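PDB 5W5P: tail fiber protein from Acinetobacter phage AM24, which probably recognises, and may depolymerise, the capsular polysaccharide of its Acinetobacter baumannii host as a trimeric tailspike. Local coordinates for residues N414-W419 with A437-A442; I353-T358 with V389-S394. One frame throughout, in Å; residues are numbered along the deposited sequence.

Interaction 1 of 2, residues N414-W419 with A437-A442; sequences NAYRMW and ARRHQA
Where Arg417 meets His440, CA atoms 6.7 Å apart, residues 416-419 run in nearly the same direction as 439-442, 18° apart. Arg439 lays its guanidinium over one face of the Tyr416 ring, planes 7° apart and CZ 3.9 Å from the ring centroid, a stacked cation-pi contact. A bend at chi3 (-44°) sets NE over Tyr416 CZ, and NH1 reaches back at 2.8 Å to a lone pair of Tyr416 O, which lies in the plane of the Arg439 guanidinium. Stack and bond together fix the rotation of this group. Arg417 returns the grip side-on: NE and NH2, the latter at 2.9 Å, both donate to Arg439 O from the same face of its carbonyl plane, while Arg439 CG sits over one face of the Arg417 guanidinium, toward its rim. Met418 N gives a nearly straight bond to His440 NE2. That ring also donates from ND1 to Ala437 O, so both its nitrogens are engaged, and it turns its edge to the face of Trp419, CD2 over the indole. Trp419 CZ2 touches Ala442 CB at 3.8 Å, and a water joins Trp419 NE1 to His440 O. Phe408 stacks on Trp419 and Phe432 meets His440. Side-chain bonds to backbone atoms, instead of strand pairing, thus join two loops at the C-terminal end of a right-handed parallel beta-helix.

Interaction 2 of 2, residues I353-T358 with V389-S394; sequences IELGKT and VKFTAS
Two neighbouring rungs of the parallel beta-helix meet here, the short strands 353-354 and 389-390 pairing in parallel before their chains run on into turns. Lys390 N donates to Ile353 O and Leu355 N to Lys390 O, each at 2.8 Å, so Lys390 bonds on both sides of Glu354. Beside these bonds Val389 CA reaches Ile353 O and Glu354 CA reaches Lys390 O in CA-H...O contacts. Ile353 and Val389 share one sheet face, packed against Phe369 of strand 365-375. Val389 CG1, anti to the backbone N (chi1 -177°), meets Leu355 CD1 at 3.8 Å, and Ile353 CG2 lies more loosely against the same methyl. On the opposite face, shared with Glu354, Lys390 extends away to bond Leu349 O and Asn385 O through NZ. Leu355 CB touches CB of Phe391, and the Phe391 ring leads away from 353-358 toward Pro406 and Val424. Beyond the strands, a cis peptide precedes Lys357, which then pairs with Thr392 in both directions: Lys357 N to Thr392 O at 3.2 Å, Thr392 N to Lys357 O at 2.8 Å, the second bond more bent (131°). Thr358 OG1 donates to Leu355 O at 2.8 Å, drawing the turn back on itself. One water lies within hydrogen-bonding distance of Gly356 O and Thr392 O; another links Thr358 OG1 with Thr392 OG1. In-register parallel pairing, with aliphatic residues such as Ile353 and Val389 stacked from coil to coil, is characteristic of parallel beta-helices such as those of phage tailspikes.

Overall arrangement
Along the chain, interaction 2 comes first: residues 353-358 meet 389-394 after an intervening 30 residues that include strand 365-375. Interaction 1 follows in series, neither nested nor crossed, and closes a shorter loop of 17 residues holding strands 427-428 and 431-432. Their centres are about 15 Å apart, yet they touch: Met418 O probably accepts a hydrogen bond from Val389 N at 2.9 Å, and Trp419 CB packs on Phe391. Segment 414-419 thus connects 389-394, at the edge of a seven-strand parallel sheet, to 437-442, which leads toward the antiparallel strand 451-461. In 437-442, Arg438 forms a salt bridge with Asp454 of a second subunit.

Interaction 1 of 2, residues N414-W419 with A437-A442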
loop_
_atom_site.group_PDB
_atom_site.type_symbol
_atom_site.label_atom_id
_atom_site.label_comp_id
_atom_site.label_asym_id
_atom_site.label_seq_id
_atom_site.Cartn_x
_atom_site.Cartn_y
_atom_site.Cartn_z
ATOM N N ASN A 414 16.152 14.329 6.109
ATOM C CA ASN A 414 17.110 15.213 6.756
ATOM C C ASN A 414 18.188 15.641 5.771
ATOM O O ASN A 414 19.267 16.078 6.182
ATOM C CB ASN A 414 17.728 14.562 7.998
ATOM C CG ASN A 414 18.545 13.318 7.674
ATOM O OD1 ASN A 414 18.524 12.808 6.554
ATOM N ND2 ASN A 414 19.260 12.816 8.673
ATOM N N ALA A 415 17.913 15.507 4.480
ATOM C CA ALA A 415 18.830 15.918 3.435
ATOM C C ALA A 415 18.622 17.399 3.131
ATOM O O ALA A 415 17.733 18.055 3.681
ATOM C CB ALA A 415 18.628 15.057 2.190
ATOM N N TYR A 416 19.456 17.942 2.245
ATOM C CA TYR A 416 19.293 19.339 1.871
ATOM C C TYR A 416 17.917 19.585 1.264
ATOM O O TYR A 416 17.242 20.563 1.610
ATOM C CB TYR A 416 20.393 19.764 0.903
ATOM C CG TYR A 416 20.451 21.259 0.742
ATOM C CD1 TYR A 416 21.012 22.057 1.729
ATOM C CD2 TYR A 416 19.926 21.878 -0.383
ATOM C CE1 TYR A 416 21.057 23.434 1.597
ATOM C CE2 TYR A 416 19.965 23.256 -0.521
ATOM C CZ TYR A 416 20.532 24.025 0.472
ATOM O OH TYR A 416 20.581 25.391 0.342
ATOM N N ARG A 417 17.473 18.695 0.380
ATOM C CA ARG A 417 16.172 18.836 -0.252
ATOM C C ARG A 417 15.534 17.467 -0.424
ATOM O O ARG A 417 16.221 16.452 -0.576
ATOM C CB ARG A 417 16.280 19.532 -1.609
ATOM C CG ARG A 417 16.208 21.050 -1.533
ATOM C CD ARG A 417 16.023 21.655 -2.913
ATOM N NE ARG A 417 15.928 23.107 -2.861
ATOM C CZ ARG A 417 16.952 23.934 -3.041
ATOM N NH1 ARG A 417 18.164 23.451 -3.291
ATOM N NH2 ARG A 417 16.763 25.241 -2.971
HETATM N N MSE A 418 14.208 17.455 -0.412
HETATM C CA MSE A 418 13.468 16.234 -0.677
HETATM C C MSE A 418 13.156 16.097 -2.168
HETATM O O MSE A 418 13.043 14.980 -2.682
HETATM C CB MSE A 418 12.182 16.197 0.141
HETATM C CG MSE A 418 11.555 14.815 0.201
HETATM SE SE MSE A 418 9.795 14.836 1.023
HETATM C CE MSE A 418 10.327 15.257 2.855
ATOM N N TRP A 419 13.028 17.233 -2.858
ATOM C CA TRP A 419 12.745 17.231 -4.287
ATOM C C TRP A 419 13.378 18.461 -4.926
ATOM O O TRP A 419 13.778 19.408 -4.244
ATOM C CB TRP A 419 11.235 17.179 -4.559
ATOM C CG TRP A 419 10.462 18.342 -4.006
ATOM C CD1 TRP A 419 10.361 19.590 -4.548
ATOM C CD2 TRP A 419 9.678 18.363 -2.806
ATOM N NE1 TRP A 419 9.564 20.383 -3.763
ATOM C CE2 TRP A 419 9.134 19.655 -2.686
ATOM C CE3 TRP A 419 9.385 17.415 -1.822
ATOM C CZ2 TRP A 419 8.314 20.025 -1.622
ATOM C CZ3 TRP A 419 8.576 17.784 -0.766
ATOM C CH2 TRP A 419 8.047 19.075 -0.676
ATOM N N ALA A 437 11.089 23.746 4.779
ATOM C CA ALA A 437 10.199 23.559 3.639
ATOM C C ALA A 437 10.347 24.678 2.617
ATOM O O ALA A 437 10.202 24.437 1.412
ATOM C CB ALA A 437 8.751 23.468 4.113
ATOM N N ARG A 438 10.639 25.898 3.073
ATOM C CA ARG A 438 10.647 27.050 2.176
ATOM C C ARG A 438 11.671 26.892 1.058
ATOM O O ARG A 438 11.437 27.345 -0.068
ATOM C CB ARG A 438 10.917 28.325 2.977
ATOM C CG ARG A 438 10.683 29.603 2.195
ATOM C CD ARG A 438 10.977 30.836 3.032
ATOM N NE ARG A 438 10.038 31.003 4.139
ATOM C CZ ARG A 438 8.814 31.501 3.999
ATOM N NH1 ARG A 438 8.385 31.867 2.798
ATOM N NH2 ARG A 438 8.020 31.626 5.055
ATOM N N ARG A 439 12.798 26.239 1.347
ATOM C CA ARG A 439 13.865 26.030 0.374
ATOM C C ARG A 439 13.402 25.249 -0.853
ATOM O O ARG A 439 14.023 25.351 -1.920
ATOM C CB ARG A 439 15.024 25.323 1.089
ATOM C CG ARG A 439 15.934 24.456 0.241
ATOM C CD ARG A 439 16.850 23.629 1.123
ATOM N NE ARG A 439 17.410 24.410 2.223
ATOM C CZ ARG A 439 18.011 23.885 3.287
ATOM N NH1 ARG A 439 18.140 22.570 3.405
ATOM N NH2 ARG A 439 18.489 24.674 4.234
ATOM N N HIS A 440 12.317 24.486 -0.738
ATOM C CA HIS A 440 11.808 23.719 -1.867
ATOM C C HIS A 440 11.022 24.564 -2.861
ATOM O O HIS A 440 10.682 24.058 -3.937
ATOM C CB HIS A 440 10.937 22.565 -1.361
ATOM C CG HIS A 440 11.683 21.582 -0.513
ATOM N ND1 HIS A 440 12.151 21.891 0.747
ATOM C CD2 HIS A 440 12.066 20.307 -0.756
ATOM C CE1 HIS A 440 12.784 20.844 1.246
ATOM N NE2 HIS A 440 12.744 19.869 0.356
ATOM N N GLN A 441 10.742 25.828 -2.529
ATOM C CA GLN A 441 9.949 26.732 -3.372
ATOM C C GLN A 441 8.592 26.125 -3.719
ATOM O O GLN A 441 8.124 26.213 -4.855
ATOM C CB GLN A 441 10.703 27.120 -4.648
ATOM C CG GLN A 441 12.177 27.409 -4.459
ATOM C CD GLN A 441 12.424 28.554 -3.513
ATOM O OE1 GLN A 441 11.677 29.532 -3.498
ATOM N NE2 GLN A 441 13.482 28.445 -2.714
ATOM N N ALA A 442 7.958 25.495 -2.739
ATOM C CA ALA A 442 6.692 24.838 -3.010
ATOM C C ALA A 442 5.558 25.515 -2.246
ATOM O O ALA A 442 5.777 26.085 -1.173
ATOM C CB ALA A 442 6.747 23.353 -2.631
HETATM O O HOH W 1 8.242 22.719 -5.370
#

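Interaction 2 of 2, residues I353-T358 with V389-S394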
loop_
_atom_site.group_PDB
_atom_site.type_symbol
_atom_site.label_atom_id
_atom_site.label_comp_id
_atom_site.label_asym_id
_atom_site.label_seq_id
_atom_site.Cartn_x
_atom_site.Cartn_y
_atom_site.Cartn_z
ATOM N N ILE A 353 16.225 9.024 -5.996
ATOM C CA ILE A 353 15.310 8.675 -7.074
ATOM C C ILE A 353 15.386 9.761 -8.136
ATOM O O ILE A 353 15.362 10.954 -7.821
ATOM C CB ILE A 353 13.861 8.511 -6.574
ATOM C CG1 ILE A 353 13.755 7.304 -5.639
ATOM C CG2 ILE A 353 12.903 8.368 -7.752
ATOM C CD1 ILE A 353 12.446 7.224 -4.894
ATOM N N GLU A 354 15.497 9.348 -9.391
ATOM C CA GLU A 354 15.404 10.245 -10.526
ATOM C C GLU A 354 14.138 9.910 -11.299
ATOM O O GLU A 354 13.875 8.737 -11.584
ATOM C CB GLU A 354 16.633 10.123 -11.426
ATOM C CG GLU A 354 16.464 10.780 -12.786
ATOM C CD GLU A 354 17.665 10.573 -13.687
ATOM O OE1 GLU A 354 18.796 10.902 -13.265
ATOM O OE2 GLU A 354 17.479 10.078 -14.821
ATOM N N LEU A 355 13.347 10.933 -11.609
ATOM C CA LEU A 355 12.158 10.802 -12.433
ATOM C C LEU A 355 12.315 11.665 -13.677
ATOM O O LEU A 355 13.242 12.470 -13.795
ATOM C CB LEU A 355 10.890 11.211 -11.665
ATOM C CG LEU A 355 10.631 10.528 -10.319
ATOM C CD1 LEU A 355 9.376 11.089 -9.648
ATOM C CD2 LEU A 355 10.544 8.998 -10.474
ATOM N N GLY A 356 11.393 11.485 -14.617
ATOM C CA GLY A 356 11.306 12.397 -15.734
ATOM C C GLY A 356 10.567 13.668 -15.365
ATOM O O GLY A 356 9.619 13.658 -14.580
ATOM N N LYS A 357 11.005 14.783 -15.946
ATOM C CA LYS A 357 12.067 14.805 -16.942
ATOM C C LYS A 357 13.428 15.087 -16.322
ATOM O O LYS A 357 13.564 15.939 -15.441
ATOM C CB LYS A 357 11.757 15.859 -18.017
ATOM C CG LYS A 357 12.976 16.589 -18.577
ATOM C CD LYS A 357 12.572 17.719 -19.513
ATOM C CE LYS A 357 11.955 17.195 -20.801
ATOM N NZ LYS A 357 12.961 16.555 -21.697
ATOM N N THR A 358 14.440 14.362 -16.796
ATOM C CA THR A 358 15.829 14.623 -16.438
ATOM C C THR A 358 16.661 14.397 -17.690
ATOM O O THR A 358 16.727 13.273 -18.199
ATOM C CB THR A 358 16.298 13.728 -15.289
ATOM O OG1 THR A 358 15.508 13.996 -14.124
ATOM C CG2 THR A 358 17.761 13.999 -14.966
ATOM N N VAL A 389 14.490 13.259 -4.514
ATOM C CA VAL A 389 13.804 12.905 -5.757
ATOM C C VAL A 389 14.067 14.024 -6.762
ATOM O O VAL A 389 13.608 15.155 -6.566
ATOM C CB VAL A 389 12.295 12.704 -5.548
ATOM C CG1 VAL A 389 11.620 12.263 -6.841
ATOM C CG2 VAL A 389 12.031 11.705 -4.417
ATOM N N LYS A 390 14.794 13.716 -7.834
ATOM C CA LYS A 390 15.200 14.707 -8.828
ATOM C C LYS A 390 14.388 14.554 -10.108
ATOM O O LYS A 390 14.281 13.448 -10.655
ATOM C CB LYS A 390 16.690 14.590 -9.149
ATOM C CG LYS A 390 17.548 15.573 -8.387
ATOM C CD LYS A 390 18.994 15.526 -8.838
ATOM C CE LYS A 390 19.852 16.392 -7.937
ATOM N NZ LYS A 390 21.294 16.191 -8.183
ATOM N N PHE A 391 13.844 15.668 -10.592
ATOM C CA PHE A 391 13.051 15.695 -11.814
ATOM C C PHE A 391 12.787 17.149 -12.188
ATOM O O PHE A 391 12.999 18.067 -11.390
ATOM C CB PHE A 391 11.732 14.928 -11.652
ATOM C CG PHE A 391 10.819 15.496 -10.599
ATOM C CD1 PHE A 391 10.929 15.098 -9.278
ATOM C CD2 PHE A 391 9.841 16.422 -10.934
ATOM C CE1 PHE A 391 10.082 15.620 -8.308
ATOM C CE2 PHE A 391 8.995 16.947 -9.972
ATOM C CZ PHE A 391 9.115 16.544 -8.658
ATOM N N THR A 392 12.319 17.348 -13.418
ATOM C CA THR A 392 11.863 18.649 -13.891
ATOM C C THR A 392 10.401 18.528 -14.297
ATOM O O THR A 392 10.053 17.691 -15.139
ATOM C CB THR A 392 12.711 19.142 -15.065
ATOM O OG1 THR A 392 14.101 19.002 -14.748
ATOM C CG2 THR A 392 12.412 20.598 -15.366
ATOM N N ALA A 393 9.548 19.345 -13.686
ATOM C CA ALA A 393 8.131 19.384 -14.015
ATOM C C ALA A 393 7.883 20.315 -15.197
ATOM O O ALA A 393 8.695 21.188 -15.515
ATOM C CB ALA A 393 7.304 19.835 -12.806
ATOM N N SER A 394 6.743 20.119 -15.853
ATOM C CA SER A 394 6.350 20.929 -17.007
ATOM C C SER A 394 5.407 22.023 -16.512
ATOM O O SER A 394 4.191 21.838 -16.443
ATOM C CB SER A 394 5.700 20.058 -18.076
ATOM O OG SER A 394 5.109 20.851 -19.092
HETATM O O HOH W 2 8.081 15.764 -14.239
HETATM O O HOH W 3 15.835 16.900 -13.491
#